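Local coordinates for De novo designed protein CA01 (Synthetic construct, PDB 5E6G) that is of unknown function but was designed de novo by computation and folds as a compact, nearly all-helical single chain, at residues A[79-91]-A[100-114]. Numbering follows the deposited sequence.
Sequences RIPEAVQRAAAYL and AELFRAKGEELVKRL
Gln85 and Arg104 meet because both side chains bend: Gln85 turns at chi2 (-63°), while Arg104 leaves the backbone with CG opposite its own N (chi1 -169°), stays extended through chi2 and then bends at chi3. The two side chains cross at about a right angle, and Arg104 NH1 donates in the guanidinium plane to Gln85 OE1 at 2.7 Å. The other end of the same amide is used too, Gln85 NE2 giving a 2.9 Å bond to the anti lone pair of Glu108 OE2, which fixes which way round the amide sits. A water accepts from Arg104 NH1 and donates to Gln85 O, and Ala88 CB lies 3.8 Å above the centre of the guanidinium. Were Arg104 an alanine, Gln85 OE1 would probably lose its charged donor, the water its donor, and the methyl of Ala88 its cover. Deeper in, Leu91 CD1 sits over one face of the Phe103 ring, 4.0 Å from its centroid, and Ala87 CB touches Phe103 CE2 at 3.6 Å. Val84 CG1 drops onto Gly107 CA at 3.7 Å, where the lack of a side chain lets the backbones come close. Farther along, Ile80 and Leu114 meet tip to tip, both also touching Ile30 of helix 24-50. The axes of 80-91 and 100-114 come within 8.6 Å at 173°, so the consecutive helices 80-93 and 97-115 form an antiparallel helical hairpin, with Val84 and Phe103 packed as knobs into holes.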
loop_
_atom_site.group_PDB
_atom_site.type_symbol
_atom_site.label_atom_id
_atom_site.label_comp_id
_atom_site.label_asym_id
_atom_site.label_seq_id
_atom_site.Cartn_x
_atom_site.Cartn_y
_atom_site.Cartn_z
ATOM N N ARG A 79 6.267 8.252 -11.133
ATOM C CA ARG A 79 5.829 7.095 -11.908
ATOM C C ARG A 79 5.621 5.890 -10.988
ATOM O O ARG A 79 6.267 5.770 -9.947
ATOM C CB ARG A 79 6.841 6.770 -13.010
ATOM C CG ARG A 79 8.207 6.324 -12.507
ATOM C CD ARG A 79 9.279 6.547 -13.565
ATOM N NE ARG A 79 8.913 5.955 -14.849
ATOM C CZ ARG A 79 9.137 4.689 -15.188
ATOM N NH1 ARG A 79 9.734 3.856 -14.343
ATOM N NH2 ARG A 79 8.763 4.251 -16.382
ATOM N N ILE A 80 4.713 5.003 -11.378
ATOM C CA ILE A 80 4.269 3.921 -10.502
ATOM C C ILE A 80 5.391 2.961 -10.095
ATOM O O ILE A 80 5.483 2.595 -8.921
ATOM C CB ILE A 80 3.121 3.128 -11.163
ATOM C CG1 ILE A 80 1.885 4.023 -11.286
ATOM C CG2 ILE A 80 2.771 1.885 -10.347
ATOM C CD1 ILE A 80 0.863 3.533 -12.285
ATOM N N PRO A 81 6.246 2.545 -11.048
ATOM C CA PRO A 81 7.345 1.647 -10.663
ATOM C C PRO A 81 8.278 2.268 -9.626
ATOM O O PRO A 81 8.737 1.574 -8.718
ATOM C CB PRO A 81 8.087 1.405 -11.983
ATOM C CG PRO A 81 7.086 1.700 -13.048
ATOM C CD PRO A 81 6.228 2.796 -12.500
ATOM N N GLU A 82 8.546 3.563 -9.763
ATOM C CA GLU A 82 9.430 4.263 -8.838
ATOM C C GLU A 82 8.743 4.481 -7.490
ATOM O O GLU A 82 9.383 4.403 -6.441
ATOM C CB GLU A 82 9.873 5.605 -9.431
ATOM C CG GLU A 82 10.927 6.334 -8.604
ATOM C CD GLU A 82 11.336 7.666 -9.207
ATOM O OE1 GLU A 82 10.877 7.981 -10.324
ATOM O OE2 GLU A 82 12.119 8.398 -8.563
ATOM N N ALA A 83 7.440 4.748 -7.527
ATOM C CA ALA A 83 6.661 4.970 -6.311
ATOM C C ALA A 83 6.733 3.757 -5.390
ATOM O O ALA A 83 6.899 3.897 -4.176
ATOM C CB ALA A 83 5.213 5.286 -6.658
ATOM N N VAL A 84 6.611 2.571 -5.976
ATOM C CA VAL A 84 6.713 1.325 -5.227
ATOM C C VAL A 84 8.055 1.239 -4.505
ATOM O O VAL A 84 8.108 0.926 -3.318
ATOM C CB VAL A 84 6.543 0.097 -6.154
ATOM C CG1 VAL A 84 6.865 -1.202 -5.420
ATOM C CG2 VAL A 84 5.131 0.051 -6.714
ATOM N N GLN A 85 9.135 1.526 -5.225
ATOM C CA GLN A 85 10.477 1.411 -4.662
ATOM C C GLN A 85 10.738 2.458 -3.582
ATOM O O GLN A 85 11.360 2.162 -2.562
ATOM C CB GLN A 85 11.530 1.530 -5.768
ATOM C CG GLN A 85 11.434 0.447 -6.833
ATOM C CD GLN A 85 11.674 -0.947 -6.281
ATOM O OE1 GLN A 85 12.474 -1.138 -5.362
ATOM N NE2 GLN A 85 10.975 -1.930 -6.836
ATOM N N ARG A 86 10.262 3.681 -3.801
ATOM C CA ARG A 86 10.463 4.755 -2.833
ATOM C C ARG A 86 9.601 4.543 -1.588
ATOM O O ARG A 86 10.009 4.888 -0.480
ATOM C CB ARG A 86 10.158 6.117 -3.467
ATOM C CG ARG A 86 11.240 6.602 -4.420
ATOM C CD ARG A 86 10.827 7.859 -5.170
ATOM N NE ARG A 86 10.760 9.032 -4.300
ATOM C CZ ARG A 86 10.373 10.240 -4.701
ATOM N NH1 ARG A 86 10.014 10.445 -5.962
ATOM N NH2 ARG A 86 10.340 11.247 -3.840
ATOM N N ALA A 87 8.413 3.974 -1.772
ATOM C CA ALA A 87 7.546 3.655 -0.642
ATOM C C ALA A 87 8.167 2.550 0.207
ATOM O O ALA A 87 8.091 2.580 1.435
ATOM C CB ALA A 87 6.169 3.245 -1.126
ATOM N N ALA A 88 8.788 1.578 -0.452
ATOM C CA ALA A 88 9.466 0.495 0.251
ATOM C C ALA A 88 10.588 1.038 1.133
ATOM O O ALA A 88 10.772 0.585 2.263
ATOM C CB ALA A 88 10.015 -0.519 -0.737
ATOM N N ALA A 89 11.333 2.009 0.615
ATOM C CA ALA A 89 12.414 2.632 1.371
ATOM C C ALA A 89 11.858 3.414 2.561
ATOM O O ALA A 89 12.408 3.361 3.661
ATOM C CB ALA A 89 13.233 3.545 0.470
ATOM N N TYR A 90 10.770 4.140 2.321
ATOM C CA TYR A 90 10.060 4.866 3.373
ATOM C C TYR A 90 9.699 3.936 4.523
ATOM O O TYR A 90 9.944 4.247 5.687
ATOM C CB TYR A 90 8.797 5.522 2.799
ATOM C CG TYR A 90 7.763 5.939 3.830
ATOM C CD1 TYR A 90 6.837 5.028 4.329
ATOM C CD2 TYR A 90 7.696 7.248 4.281
ATOM C CE1 TYR A 90 5.891 5.408 5.262
ATOM C CE2 TYR A 90 6.749 7.635 5.211
ATOM C CZ TYR A 90 5.853 6.711 5.700
ATOM O OH TYR A 90 4.912 7.098 6.626
ATOM N N LEU A 91 9.120 2.790 4.181
ATOM C CA LEU A 91 8.673 1.821 5.174
ATOM C C LEU A 91 9.834 1.246 5.977
ATOM O O LEU A 91 9.703 0.993 7.175
ATOM C CB LEU A 91 7.897 0.695 4.488
ATOM C CG LEU A 91 6.543 1.132 3.919
ATOM C CD1 LEU A 91 6.042 0.145 2.876
ATOM C CD2 LEU A 91 5.523 1.299 5.043
ATOM N N ALA A 100 8.398 -3.932 4.451
ATOM C CA ALA A 100 8.965 -3.175 3.339
ATOM C C ALA A 100 9.428 -4.070 2.190
ATOM O O ALA A 100 9.189 -3.759 1.021
ATOM C CB ALA A 100 10.125 -2.320 3.832
ATOM N N GLU A 101 10.089 -5.177 2.513
ATOM C CA GLU A 101 10.591 -6.077 1.480
ATOM C C GLU A 101 9.462 -6.863 0.822
ATOM O O GLU A 101 9.491 -7.101 -0.387
ATOM C CB GLU A 101 11.632 -7.039 2.057
ATOM C CG GLU A 101 12.973 -6.387 2.384
ATOM C CD GLU A 101 13.519 -5.546 1.241
ATOM O OE1 GLU A 101 13.574 -6.050 0.099
ATOM O OE2 GLU A 101 13.882 -4.373 1.487
ATOM N N LEU A 102 8.470 -7.265 1.611
ATOM C CA LEU A 102 7.287 -7.919 1.067
ATOM C C LEU A 102 6.539 -6.949 0.165
ATOM O O LEU A 102 6.072 -7.312 -0.916
ATOM C CB LEU A 102 6.368 -8.411 2.186
ATOM C CG LEU A 102 6.828 -9.633 2.982
ATOM C CD1 LEU A 102 5.870 -9.893 4.135
ATOM C CD2 LEU A 102 6.932 -10.859 2.088
ATOM N N PHE A 103 6.431 -5.709 0.632
ATOM C CA PHE A 103 5.816 -4.635 -0.132
ATOM C C PHE A 103 6.556 -4.438 -1.456
ATOM O O PHE A 103 5.938 -4.316 -2.511
ATOM C CB PHE A 103 5.819 -3.344 0.697
ATOM C CG PHE A 103 5.169 -2.170 0.019
ATOM C CD1 PHE A 103 3.818 -1.913 0.191
ATOM C CD2 PHE A 103 5.916 -1.308 -0.770
ATOM C CE1 PHE A 103 3.221 -0.827 -0.421
ATOM C CE2 PHE A 103 5.323 -0.221 -1.384
ATOM C CZ PHE A 103 3.974 0.019 -1.211
ATOM N N ARG A 104 7.885 -4.434 -1.393
ATOM C CA ARG A 104 8.710 -4.204 -2.576
ATOM C C ARG A 104 8.582 -5.335 -3.592
ATOM O O ARG A 104 8.351 -5.093 -4.777
ATOM C CB ARG A 104 10.179 -4.042 -2.181
ATOM C CG ARG A 104 11.067 -3.538 -3.312
ATOM C CD ARG A 104 12.535 -3.834 -3.051
ATOM N NE ARG A 104 13.020 -3.206 -1.825
ATOM C CZ ARG A 104 13.424 -1.942 -1.736
ATOM N NH1 ARG A 104 13.394 -1.149 -2.801
ATOM N NH2 ARG A 104 13.853 -1.464 -0.576
ATOM N N ALA A 105 8.746 -6.568 -3.122
ATOM C CA ALA A 105 8.713 -7.735 -3.997
ATOM C C ALA A 105 7.343 -7.893 -4.650
ATOM O O ALA A 105 7.246 -8.162 -5.848
ATOM C CB ALA A 105 9.078 -8.989 -3.217
ATOM N N LYS A 106 6.289 -7.722 -3.860
ATOM C CA LYS A 106 4.929 -7.811 -4.378
ATOM C C LYS A 106 4.637 -6.663 -5.338
ATOM O O LYS A 106 3.994 -6.852 -6.373
ATOM C CB LYS A 106 3.916 -7.807 -3.232
ATOM C CG LYS A 106 2.465 -7.945 -3.677
ATOM C CD LYS A 106 2.228 -9.248 -4.428
ATOM C CE LYS A 106 0.753 -9.449 -4.738
ATOM N NZ LYS A 106 0.482 -10.795 -5.316
ATOM N N GLY A 107 5.108 -5.471 -4.985
ATOM C CA GLY A 107 4.920 -4.303 -5.824
ATOM C C GLY A 107 5.486 -4.512 -7.215
ATOM O O GLY A 107 4.814 -4.251 -8.210
ATOM N N GLU A 108 6.725 -4.991 -7.278
ATOM C CA GLU A 108 7.384 -5.272 -8.550
ATOM C C GLU A 108 6.580 -6.275 -9.366
ATOM O O GLU A 108 6.475 -6.160 -10.586
ATOM C CB GLU A 108 8.798 -5.805 -8.311
ATOM C CG GLU A 108 9.760 -4.764 -7.764
ATOM C CD GLU A 108 11.081 -5.361 -7.324
ATOM O OE1 GLU A 108 11.319 -6.555 -7.597
ATOM O OE2 GLU A 108 11.880 -4.634 -6.698
ATOM N N GLU A 109 6.010 -7.255 -8.675
ATOM C CA GLU A 109 5.188 -8.273 -9.314
ATOM C C GLU A 109 3.886 -7.661 -9.819
ATOM O O GLU A 109 3.416 -7.991 -10.906
ATOM C CB GLU A 109 4.905 -9.414 -8.331
ATOM C CG GLU A 109 4.434 -10.707 -8.982
ATOM C CD GLU A 109 4.484 -11.896 -8.035
ATOM O OE1 GLU A 109 5.285 -11.873 -7.075
ATOM O OE2 GLU A 109 3.718 -12.857 -8.253
ATOM N N LEU A 110 3.314 -6.760 -9.024
ATOM C CA LEU A 110 2.057 -6.107 -9.379
ATOM C C LEU A 110 2.221 -5.139 -10.548
ATOM O O LEU A 110 1.309 -4.984 -11.357
ATOM C CB LEU A 110 1.483 -5.361 -8.172
ATOM C CG LEU A 110 0.844 -6.212 -7.073
ATOM C CD1 LEU A 110 0.491 -5.345 -5.875
ATOM C CD2 LEU A 110 -0.394 -6.935 -7.586
ATOM N N VAL A 111 3.373 -4.475 -10.622
ATOM C CA VAL A 111 3.670 -3.577 -11.733
ATOM C C VAL A 111 3.634 -4.353 -13.045
ATOM O O VAL A 111 3.014 -3.921 -14.018
ATOM C CB VAL A 111 5.050 -2.896 -11.558
ATOM C CG1 VAL A 111 5.540 -2.285 -12.874
ATOM C CG2 VAL A 111 4.981 -1.832 -10.474
ATOM N N LYS A 112 4.308 -5.500 -13.055
ATOM C CA LYS A 112 4.296 -6.410 -14.195
ATOM C C LYS A 112 2.877 -6.749 -14.629
ATOM O O LYS A 112 2.532 -6.636 -15.804
ATOM C CB LYS A 112 5.039 -7.698 -13.847
ATOM C CG LYS A 112 6.552 -7.614 -13.943
ATOM C CD LYS A 112 7.238 -8.535 -12.930
ATOM C CE LYS A 112 6.590 -9.918 -12.850
ATOM N NZ LYS A 112 7.307 -10.814 -11.900
ATOM N N ARG A 113 2.059 -7.166 -13.672
ATOM C CA ARG A 113 0.695 -7.588 -13.961
ATOM C C ARG A 113 -0.195 -6.401 -14.303
ATOM O O ARG A 113 -1.206 -6.548 -14.990
ATOM C CB ARG A 113 0.118 -8.360 -12.773
ATOM C CG ARG A 113 0.584 -9.805 -12.718
ATOM C CD ARG A 113 0.101 -10.513 -11.464
ATOM N NE ARG A 113 -1.354 -10.506 -11.347
ATOM C CZ ARG A 113 -2.171 -11.288 -12.048
ATOM N NH1 ARG A 113 -1.682 -12.146 -12.935
ATOM N NH2 ARG A 113 -3.481 -11.209 -11.867
ATOM N N LEU A 114 0.188 -5.222 -13.828
ATOM C CA LEU A 114 -0.574 -4.011 -14.094
ATOM C C LEU A 114 -0.406 -3.560 -15.542
ATOM O O LEU A 114 -1.382 -3.230 -16.216
ATOM C CB LEU A 114 -0.141 -2.890 -13.148
ATOM C CG LEU A 114 -0.887 -1.567 -13.322
ATOM C CD1 LEU A 114 -2.333 -1.734 -12.906
ATOM C CD2 LEU A 114 -0.219 -0.451 -12.531
HETATM O O HOH W 1 14.258 1.528 -2.485
#